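Local coordinates for smoothened (Xenopus laevis, PDB 5KZZ), which probably acts as a Frizzled-class G protein-coupled receptor in Hedgehog signalling, activated by cholesterol and represented here by its extracellular cysteine-rich domain, at residues T15-K20 and S43-V48. Numbering follows the deposited sequence.
With ZN (zinc ion), chain E.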
ATOM      1  N   THR A  15       6.951 -12.682  -8.280  1.00 24.92           N
ATOM      2  CA  THR A  15       6.607 -12.757  -9.685  1.00 25.21           C
ATOM      3  C   THR A  15       5.682 -11.595 -10.020  1.00 23.39           C
ATOM      4  O   THR A  15       4.683 -11.389  -9.341  1.00 25.25           O
ATOM      5  CB  THR A  15       5.950 -14.102 -10.028  1.00 28.71           C
ATOM      6  OG1 THR A  15       6.884 -15.154  -9.766  1.00 32.26           O
ATOM      7  CG2 THR A  15       5.534 -14.147 -11.494  1.00 30.20           C
ATOM      8  N   CYS A  16       6.027 -10.823 -11.043  1.00 21.53           N
ATOM      9  CA  CYS A  16       5.186  -9.699 -11.470  1.00 20.35           C
ATOM     10  C   CYS A  16       4.038 -10.147 -12.372  1.00 22.67           C
ATOM     11  O   CYS A  16       4.218 -10.976 -13.266  1.00 24.98           O
ATOM     12  CB  CYS A  16       6.017  -8.645 -12.209  1.00 22.09           C
ATOM     13  SG  CYS A  16       7.382  -7.917 -11.287  1.00 25.54           S
ATOM     14  N   GLU A  17       2.857  -9.582 -12.160  1.00 19.26           N
ATOM     15  CA  GLU A  17       1.736  -9.850 -13.056  1.00 19.64           C
ATOM     16  C   GLU A  17       1.105  -8.531 -13.498  1.00 17.43           C
ATOM     17  O   GLU A  17       1.228  -7.518 -12.802  1.00 15.94           O
ATOM     18  CB  GLU A  17       0.707 -10.770 -12.387  1.00 26.74           C
ATOM     19  CG  GLU A  17       0.114 -10.270 -11.092  1.00 33.43           C
ATOM     20  CD  GLU A  17      -0.724 -11.344 -10.399  1.00 40.19           C
ATOM     21  OE1 GLU A  17      -1.962 -11.219 -10.355  1.00 37.21           O
ATOM     22  OE2 GLU A  17      -0.134 -12.324  -9.903  1.00 48.42           O
ATOM     23  N   PRO A  18       0.470  -8.517 -14.677  1.00 17.24           N
ATOM     24  CA  PRO A  18      -0.175  -7.281 -15.120  1.00 17.14           C
ATOM     25  C   PRO A  18      -1.245  -6.840 -14.146  1.00 15.30           C
ATOM     26  O   PRO A  18      -2.001  -7.682 -13.648  1.00 16.07           O
ATOM     27  CB  PRO A  18      -0.811  -7.669 -16.460  1.00 20.93           C
ATOM     28  CG  PRO A  18      -0.044  -8.825 -16.907  1.00 22.16           C
ATOM     29  CD  PRO A  18       0.315  -9.593 -15.672  1.00 20.65           C
ATOM     30  N   LEU A  19      -1.326  -5.537 -13.906  1.00 14.93           N
ATOM     31  CA  LEU A  19      -2.381  -4.980 -13.065  1.00 14.29           C
ATOM     32  C   LEU A  19      -3.743  -5.286 -13.624  1.00 14.70           C
ATOM     33  O   LEU A  19      -3.995  -5.107 -14.812  1.00 16.58           O
ATOM     34  CB  LEU A  19      -2.240  -3.467 -12.938  1.00 13.03           C
ATOM     35  CG  LEU A  19      -1.274  -2.980 -11.862  1.00 13.55           C
ATOM     36  CD1 LEU A  19      -0.851  -1.541 -12.158  1.00 15.76           C
ATOM     37  CD2 LEU A  19      -1.948  -3.070 -10.508  1.00 16.43           C
ATOM     38  N   LYS A  20      -4.625  -5.724 -12.744  1.00 13.99           N
ATOM     39  CA  LYS A  20      -6.007  -5.967 -13.104  1.00 15.22           C
ATOM     40  C   LYS A  20      -6.693  -4.662 -13.501  1.00 15.85           C
ATOM     41  O   LYS A  20      -7.495  -4.639 -14.413  1.00 18.35           O
ATOM     42  CB  LYS A  20      -6.731  -6.638 -11.939  1.00 17.71           C
ATOM     43  CG  LYS A  20      -8.171  -7.003 -12.216  1.00 19.80           C
ATOM     44  CD  LYS A  20      -8.844  -7.469 -10.924  1.00 22.64           C
ATOM     45  CE  LYS A  20     -10.317  -7.743 -11.153  1.00 24.07           C
ATOM     46  NZ  LYS A  20     -10.521  -8.833 -12.171  1.00 23.32           N
ATOM     47  N   SER A  43      -5.136 -12.949  -1.446  1.00 17.26           N
ATOM     48  CA  SER A  43      -4.446 -14.025  -2.156  1.00 18.56           C
ATOM     49  C   SER A  43      -4.494 -13.868  -3.671  1.00 16.83           C
ATOM     50  O   SER A  43      -4.016 -14.735  -4.392  1.00 20.47           O
ATOM     51  CB  SER A  43      -5.023 -15.387  -1.772  1.00 20.58           C
ATOM     52  OG  SER A  43      -6.401 -15.418  -2.058  1.00 22.82           O
ATOM     53  N   SER A  44      -5.053 -12.766  -4.153  1.00 14.74           N
ATOM     54  CA  SER A  44      -5.175 -12.536  -5.591  1.00 14.54           C
ATOM     55  C   SER A  44      -5.465 -11.067  -5.806  1.00 13.00           C
ATOM     56  O   SER A  44      -5.868 -10.370  -4.874  1.00 12.46           O
ATOM     57  CB  SER A  44      -6.304 -13.371  -6.201  1.00 16.48           C
ATOM     58  OG  SER A  44      -7.553 -12.905  -5.704  1.00 16.22           O
ATOM     59  N   GLN A  45      -5.329 -10.602  -7.042  1.00 12.56           N
ATOM     60  CA  GLN A  45      -5.716  -9.225  -7.322  1.00 11.73           C
ATOM     61  C   GLN A  45      -7.227  -9.049  -7.183  1.00 11.71           C
ATOM     62  O   GLN A  45      -7.693  -7.962  -6.854  1.00 11.60           O
ATOM     63  CB  GLN A  45      -5.254  -8.792  -8.711  1.00 12.19           C
ATOM     64  CG  GLN A  45      -3.763  -8.701  -8.876  1.00 13.20           C
ATOM     65  CD  GLN A  45      -3.391  -7.994 -10.153  1.00 13.36           C
ATOM     66  OE1 GLN A  45      -3.707  -6.827 -10.327  1.00 14.41           O
ATOM     67  NE2 GLN A  45      -2.740  -8.699 -11.065  1.00 16.26           N
ATOM     68  N   ASP A  46      -7.999 -10.106  -7.394  1.00 12.29           N
ATOM     69  CA  ASP A  46      -9.432 -10.030  -7.139  1.00 13.41           C
ATOM     70  C   ASP A  46      -9.717  -9.715  -5.676  1.00 13.17           C
ATOM     71  O   ASP A  46     -10.519  -8.835  -5.357  1.00 13.96           O
ATOM     72  CB  ASP A  46     -10.114 -11.343  -7.540  1.00 16.13           C
ATOM     73  CG  ASP A  46     -10.145 -11.555  -9.044  1.00 20.06           C
ATOM     74  OD1 ASP A  46      -9.983 -10.580  -9.808  1.00 21.40           O
ATOM     75  OD2 ASP A  46     -10.340 -12.709  -9.479  1.00 22.80           O
ATOM     76  N   GLU A  47      -9.033 -10.410  -4.773  1.00 13.50           N
ATOM     77  CA  GLU A  47      -9.207 -10.144  -3.346  0.71 13.16           C
ATOM     78  C   GLU A  47      -8.740  -8.737  -2.980  1.00 12.78           C
ATOM     79  O   GLU A  47      -9.378  -8.057  -2.184  1.00 13.41           O
ATOM     80  CB  GLU A  47      -8.446 -11.170  -2.501  0.71 16.55           C
ATOM     81  CG  GLU A  47      -9.093 -12.517  -2.416  0.71 22.11           C
ATOM     82  CD  GLU A  47      -8.856 -13.186  -1.080  0.71 26.41           C
ATOM     83  OE1 GLU A  47      -7.803 -12.957  -0.444  0.71 26.28           O
ATOM     84  OE2 GLU A  47      -9.747 -13.947  -0.654  0.71 26.77           O
ATOM     85  N   VAL A  48      -7.616  -8.301  -3.550  1.00 11.49           N
ATOM     86  CA  VAL A  48      -7.121  -6.948  -3.320  1.00 11.22           C
ATOM     87  C   VAL A  48      -8.215  -5.932  -3.643  1.00 11.00           C
ATOM     88  O   VAL A  48      -8.463  -5.008  -2.871  1.00 10.93           O
ATOM     89  CB  VAL A  48      -5.866  -6.654  -4.173  1.00 12.54           C
ATOM     90  CG1 VAL A  48      -5.648  -5.150  -4.296  1.00 12.06           C
ATOM     91  CG2 VAL A  48      -4.635  -7.374  -3.576  1.00 12.66           C
TER
HETATM   92 ZN    ZN E 204      -9.763 -10.683 -11.771  0.67 27.94          ZN
HETATM   93  O   HOH W   1      -3.902 -12.266  -8.997  1.00 26.95           O
HETATM   94  O   HOH W   2     -11.767 -11.716 -12.654  1.00 35.86           O
HETATM   95  O   HOH W   3      -7.566 -10.807 -12.016  1.00 38.67           O
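Q45 NE2 spends both its hydrogens on the 15-20 segment. From Q45 NE2 to E17 OE1 is 2.7 Å, nearly straight at 171° and on the lone pair facing away from the other carboxylate oxygen; from the same NE2 to P18 O is 2.9 Å. Both acceptors lie almost in the amide plane, so the group is fixed against rotation, and Q45 OE1 completes the grip by accepting from K20 N at 2.8 Å. E17 and Q45 meet tip to tip with carboxylate and amide planes turned 56° apart, and a water bridges E17 OE1 to Q45 N in the first turn of the helix. In the Fz cysteine-rich domain this ties the short strand 17-18, paired with 33-34 and anchored next door by the C16–C80 disulfide, to the start of helix 45-55, where S44 OG caps E47 N. Further along the surface a zinc ion bridges the same two segments. K20 stretches out with CG anti to its backbone N (chi1 -177°), then bends at chi4 to set NZ 2.0 Å from the zinc, a distance that suggests a neutral amine coordinating through its lone pair. D46 OD1 binds the zinc at 2.0 Å, and two waters are also bound.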